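SUMO-1 cysteine protease S273R (African swine fever virus pig/Kenya/KEN-50/1950, PDB 6LJ9) is a viral cysteine protease that probably cleaves the polyprotein precursors pp220 and pp62 into core-shell proteins and dampens host innate immune signalling. Local coordinates at residues R224-Y235 against T255-R266. Sequence-based numbering, arbitrary orientation.
Sequences RHQRSQTECGPY and TRITDEEMYKFR
Asp259, in the first turn of helix 259-269, turns its carboxylate into the loop that leads to Cys232, the inferred nucleophile. With CG beside its own backbone N (chi1 -59°), OD1 presents its syn lone pair to Arg227 N at 3.0 Å, a nearly straight bond (174°). OD2 takes Ser228 N from above the carboxylate plane, so two backbone N-H groups hold the carboxylate and fix its rotation; Ser228 OG also approaches OD2, at a doubtfully short 2.5 Å. The same OD2 lies at the edge of the Tyr235 ring, whose plane stands almost at right angles to the carboxylate.

Met262, a selenomethionine in this crystal, covers one face of that ring: CG sits over its centre, 3.4 Å from the centroid, as a CH-pi contact, and SE follows as a Met-aromatic contact. At the far end of the ring Tyr235 OH points at Ile257 O, modelled at a doubtfully short 2.4 Å. Ile257 N in turn donates to His225 ND1 at 3.0 Å, while His225 NE2 is bonded to Phe252 O, so both imidazole nitrogens are engaged.

At the other end, Arg266 grips Glu231 side-on, NE to OE1 at 2.9 Å and NH2 to OE2 at 3.0 Å, though the two planes are turned 51° apart. Pro234 CG rests on one face of this guanidinium, and Thr85 OG1 also bonds OE2. Arg256 and Arg227 overlap in part, offset and tilted; Arg256 also forms a salt bridge with Asp259 OD1, which may offset their like charge.

Gln226, the predicted substrate-binding residue, and Cys232 thus flank a turn tied down at Arg227-Ser228 and at Glu231, consistent with a firmly positioned active-site loop in this Ulp1-like catalytic domain.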
loop_
_atom_site.group_PDB
_atom_site.type_symbol
_atom_site.label_atom_id
_atom_site.label_comp_id
_atom_site.label_asym_id
_atom_site.label_seq_id
_atom_site.Cartn_x
_atom_site.Cartn_y
_atom_site.Cartn_z
ATOM N N ARG B 224 -1.707 27.717 -13.855
ATOM C CA ARG B 224 -0.347 28.181 -13.581
ATOM C C ARG B 224 -0.220 28.342 -12.071
ATOM O O ARG B 224 -0.527 29.392 -11.505
ATOM C CB ARG B 224 -0.054 29.479 -14.323
ATOM C CG ARG B 224 1.298 30.092 -13.991
ATOM C CD ARG B 224 1.583 31.313 -14.847
ATOM N NE ARG B 224 2.734 32.065 -14.356
ATOM C CZ ARG B 224 3.997 31.769 -14.642
ATOM N NH1 ARG B 224 4.281 30.731 -15.416
ATOM N NH2 ARG B 224 4.981 32.510 -14.148
ATOM N N HIS B 225 0.230 27.274 -11.408
ATOM C CA HIS B 225 0.344 27.300 -9.954
ATOM C C HIS B 225 1.515 28.162 -9.499
ATOM O O HIS B 225 1.384 28.949 -8.554
ATOM C CB HIS B 225 0.501 25.878 -9.413
ATOM C CG HIS B 225 -0.665 24.985 -9.698
ATOM N ND1 HIS B 225 -1.827 25.023 -8.958
ATOM C CD2 HIS B 225 -0.844 24.021 -10.632
ATOM C CE1 HIS B 225 -2.674 24.125 -9.427
ATOM N NE2 HIS B 225 -2.103 23.504 -10.444
ATOM N N GLN B 226 2.662 28.030 -10.158
ATOM C CA GLN B 226 3.908 28.615 -9.681
ATOM C C GLN B 226 4.048 30.048 -10.178
ATOM O O GLN B 226 3.985 30.304 -11.386
ATOM C CB GLN B 226 5.095 27.771 -10.138
ATOM C CG GLN B 226 6.453 28.349 -9.782
ATOM C CD GLN B 226 7.588 27.426 -10.172
ATOM O OE1 GLN B 226 7.370 26.250 -10.463
ATOM N NE2 GLN B 226 8.807 27.954 -10.184
ATOM N N ARG B 227 4.240 30.979 -9.243
ATOM C CA ARG B 227 4.589 32.354 -9.565
ATOM C C ARG B 227 6.029 32.695 -9.212
ATOM O O ARG B 227 6.522 33.743 -9.642
ATOM C CB ARG B 227 3.646 33.331 -8.847
ATOM C CG ARG B 227 2.205 33.261 -9.323
ATOM C CD ARG B 227 1.311 34.190 -8.519
ATOM N NE ARG B 227 -0.103 33.947 -8.783
ATOM C CZ ARG B 227 -1.098 34.502 -8.098
ATOM N NH1 ARG B 227 -0.833 35.333 -7.099
ATOM N NH2 ARG B 227 -2.356 34.222 -8.408
ATOM N N SER B 228 6.707 31.845 -8.444
ATOM C CA SER B 228 8.106 32.044 -8.115
ATOM C C SER B 228 8.987 31.439 -9.207
ATOM O O SER B 228 8.507 30.827 -10.165
ATOM C CB SER B 228 8.422 31.437 -6.747
ATOM O OG SER B 228 8.241 30.031 -6.750
ATOM N N GLN B 229 10.298 31.616 -9.065
ATOM C CA GLN B 229 11.269 31.058 -9.995
ATOM C C GLN B 229 12.054 29.904 -9.388
ATOM O O GLN B 229 13.071 29.493 -9.955
ATOM C CB GLN B 229 12.238 32.145 -10.467
ATOM C CG GLN B 229 11.581 33.327 -11.155
ATOM C CD GLN B 229 12.578 34.417 -11.501
ATOM O OE1 GLN B 229 13.707 34.421 -11.008
ATOM N NE2 GLN B 229 12.167 35.348 -12.355
ATOM N N THR B 230 11.607 29.369 -8.251
ATOM C CA THR B 230 12.426 28.456 -7.464
ATOM C C THR B 230 11.745 27.159 -7.053
ATOM O O THR B 230 12.455 26.199 -6.727
ATOM C CB THR B 230 12.917 29.147 -6.185
ATOM O OG1 THR B 230 11.790 29.550 -5.396
ATOM C CG2 THR B 230 13.749 30.366 -6.510
ATOM N N GLU B 231 10.417 27.089 -7.037
ATOM C CA GLU B 231 9.718 25.990 -6.387
ATOM C C GLU B 231 9.217 24.923 -7.351
ATOM O O GLU B 231 8.391 24.096 -6.956
ATOM C CB GLU B 231 8.552 26.533 -5.561
ATOM C CG GLU B 231 8.965 27.614 -4.577
ATOM C CD GLU B 231 10.067 27.156 -3.646
ATOM O OE1 GLU B 231 9.850 26.178 -2.902
ATOM O OE2 GLU B 231 11.157 27.765 -3.670
ATOM N N CYS B 232 9.705 24.908 -8.593
ATOM C CA CYS B 232 9.282 23.871 -9.531
ATOM C C CYS B 232 9.705 22.486 -9.062
ATOM O O CYS B 232 9.010 21.498 -9.333
ATOM C CB CYS B 232 9.844 24.156 -10.924
ATOM S SG CYS B 232 11.638 24.359 -10.981
ATOM N N GLY B 233 10.832 22.392 -8.363
ATOM C CA GLY B 233 11.271 21.149 -7.777
ATOM C C GLY B 233 10.305 20.639 -6.724
ATOM O O GLY B 233 9.785 19.523 -6.819
ATOM N N PRO B 234 10.059 21.447 -5.686
ATOM C CA PRO B 234 9.043 21.056 -4.692
ATOM C C PRO B 234 7.667 20.819 -5.291
ATOM O O PRO B 234 6.933 19.947 -4.808
ATOM C CB PRO B 234 9.041 22.240 -3.719
ATOM C CG PRO B 234 10.419 22.791 -3.812
ATOM C CD PRO B 234 10.830 22.624 -5.248
ATOM N N TYR B 235 7.289 21.579 -6.321
ATOM C CA TYR B 235 6.002 21.352 -6.975
ATOM C C TYR B 235 5.931 19.955 -7.576
ATOM O O TYR B 235 4.929 19.247 -7.415
ATOM C CB TYR B 235 5.766 22.407 -8.058
ATOM C CG TYR B 235 4.939 23.596 -7.621
ATOM C CD1 TYR B 235 3.568 23.481 -7.430
ATOM C CD2 TYR B 235 5.525 24.838 -7.424
ATOM C CE1 TYR B 235 2.809 24.568 -7.041
ATOM C CE2 TYR B 235 4.775 25.929 -7.035
ATOM C CZ TYR B 235 3.418 25.790 -6.846
ATOM O OH TYR B 235 2.670 26.877 -6.459
ATOM N N THR B 255 -7.936 23.774 -8.599
ATOM C CA THR B 255 -7.612 24.605 -7.447
ATOM C C THR B 255 -6.123 24.921 -7.449
ATOM O O THR B 255 -5.294 24.023 -7.634
ATOM C CB THR B 255 -8.003 23.915 -6.139
ATOM O OG1 THR B 255 -9.380 23.522 -6.199
ATOM C CG2 THR B 255 -7.805 24.858 -4.962
ATOM N N ARG B 256 -5.788 26.191 -7.236
ATOM C CA ARG B 256 -4.399 26.621 -7.293
ATOM C C ARG B 256 -3.658 26.234 -6.019
ATOM O O ARG B 256 -4.215 26.267 -4.917
ATOM C CB ARG B 256 -4.312 28.133 -7.510
ATOM C CG ARG B 256 -2.885 28.642 -7.644
ATOM C CD ARG B 256 -2.806 30.142 -7.866
ATOM N NE ARG B 256 -1.417 30.569 -8.013
ATOM C CZ ARG B 256 -0.635 30.930 -7.000
ATOM N NH1 ARG B 256 -1.107 30.925 -5.762
ATOM N NH2 ARG B 256 0.618 31.296 -7.224
ATOM N N ILE B 257 -2.391 25.858 -6.181
ATOM C CA ILE B 257 -1.508 25.509 -5.076
ATOM C C ILE B 257 -0.384 26.536 -5.044
ATOM O O ILE B 257 0.343 26.701 -6.033
ATOM C CB ILE B 257 -0.961 24.080 -5.220
ATOM C CG1 ILE B 257 -2.115 23.075 -5.236
ATOM C CG2 ILE B 257 0.000 23.762 -4.092
ATOM C CD1 ILE B 257 -1.675 21.639 -5.378
ATOM N N THR B 258 -0.244 27.222 -3.914
ATOM C CA THR B 258 0.621 28.388 -3.819
ATOM C C THR B 258 2.082 27.988 -3.629
ATOM O O THR B 258 2.406 26.878 -3.195
ATOM C CB THR B 258 0.181 29.285 -2.662
ATOM O OG1 THR B 258 0.428 28.619 -1.418
ATOM C CG2 THR B 258 -1.305 29.598 -2.766
ATOM N N ASP B 259 2.974 28.926 -3.969
ATOM C CA ASP B 259 4.397 28.729 -3.715
ATOM C C ASP B 259 4.696 28.704 -2.222
ATOM O O ASP B 259 5.658 28.057 -1.792
ATOM C CB ASP B 259 5.216 29.826 -4.399
ATOM C CG ASP B 259 5.010 29.862 -5.902
ATOM O OD1 ASP B 259 3.986 30.421 -6.353
ATOM O OD2 ASP B 259 5.874 29.337 -6.636
ATOM N N GLU B 260 3.890 29.405 -1.420
ATOM C CA GLU B 260 4.065 29.369 0.028
ATOM C C GLU B 260 3.862 27.963 0.575
ATOM O O GLU B 260 4.639 27.496 1.415
ATOM C CB GLU B 260 3.100 30.345 0.695
ATOM C CG GLU B 260 3.148 30.337 2.210
ATOM C CD GLU B 260 2.021 31.140 2.828
ATOM O OE1 GLU B 260 1.050 31.452 2.105
ATOM O OE2 GLU B 260 2.104 31.459 4.032
ATOM N N GLU B 261 2.817 27.275 0.110
ATOM C CA GLU B 261 2.589 25.898 0.534
ATOM C C GLU B 261 3.716 24.976 0.087
ATOM O O GLU B 261 4.052 24.018 0.792
ATOM C CB GLU B 261 1.250 25.399 -0.010
ATOM C CG GLU B 261 0.204 25.116 1.054
ATOM C CD GLU B 261 -1.162 24.844 0.457
ATOM O OE1 GLU B 261 -1.602 25.635 -0.404
ATOM O OE2 GLU B 261 -1.791 23.834 0.841
HETATM N N MSE B 262 4.312 25.245 -1.070
HETATM C CA MSE B 262 5.390 24.406 -1.579
HETATM C C MSE B 262 6.711 24.705 -0.884
HETATM O O MSE B 262 7.558 23.823 -0.745
HETATM C CB MSE B 262 5.537 24.584 -3.088
HETATM C CG MSE B 262 4.307 24.174 -3.877
HETATM SE SE MSE B 262 3.920 22.265 -3.761
HETATM C CE MSE B 262 2.713 22.257 -2.226
ATOM N N TYR B 263 6.888 25.955 -0.451
ATOM C CA TYR B 263 8.071 26.286 0.335
ATOM C C TYR B 263 8.028 25.602 1.694
ATOM O O TYR B 263 9.062 25.159 2.207
ATOM C CB TYR B 263 8.197 27.800 0.498
ATOM C CG TYR B 263 9.439 28.222 1.251
ATOM C CD1 TYR B 263 10.678 28.250 0.623
ATOM C CD2 TYR B 263 9.374 28.590 2.588
ATOM C CE1 TYR B 263 11.816 28.633 1.306
ATOM C CE2 TYR B 263 10.508 28.975 3.280
ATOM C CZ TYR B 263 11.727 28.995 2.633
ATOM O OH TYR B 263 12.859 29.377 3.315
ATOM N N LYS B 264 6.838 25.507 2.292
ATOM C CA LYS B 264 6.693 24.748 3.529
ATOM C C LYS B 264 6.868 23.255 3.288
ATOM O O LYS B 264 7.256 22.522 4.205
ATOM C CB LYS B 264 5.332 25.028 4.164
ATOM C CG LYS B 264 5.158 26.449 4.674
ATOM C CD LYS B 264 3.770 26.655 5.261
ATOM C CE LYS B 264 3.603 28.064 5.805
ATOM N NZ LYS B 264 2.225 28.301 6.319
ATOM N N PHE B 265 6.589 22.789 2.068
ATOM C CA PHE B 265 6.784 21.382 1.742
ATOM C C PHE B 265 8.257 20.997 1.725
ATOM O O PHE B 265 8.574 19.805 1.823
ATOM C CB PHE B 265 6.134 21.062 0.394
ATOM C CG PHE B 265 6.176 19.606 0.030
ATOM C CD1 PHE B 265 5.556 18.662 0.832
ATOM C CD2 PHE B 265 6.824 19.181 -1.118
ATOM C CE1 PHE B 265 5.590 17.321 0.502
ATOM C CE2 PHE B 265 6.859 17.840 -1.454
ATOM C CZ PHE B 265 6.241 16.910 -0.642
ATOM N N ARG B 266 9.161 21.974 1.606
ATOM C CA ARG B 266 10.586 21.682 1.709
ATOM C C ARG B 266 10.938 21.092 3.068
ATOM O O ARG B 266 11.837 20.249 3.165
ATOM C CB ARG B 266 11.405 22.948 1.455
ATOM C CG ARG B 266 11.342 23.471 0.029
ATOM C CD ARG B 266 12.076 24.798 -0.093
ATOM N NE ARG B 266 12.152 25.268 -1.473
ATOM C CZ ARG B 266 13.200 25.081 -2.269
ATOM N NH1 ARG B 266 14.267 24.433 -1.822
ATOM N NH2 ARG B 266 13.183 25.543 -3.512
#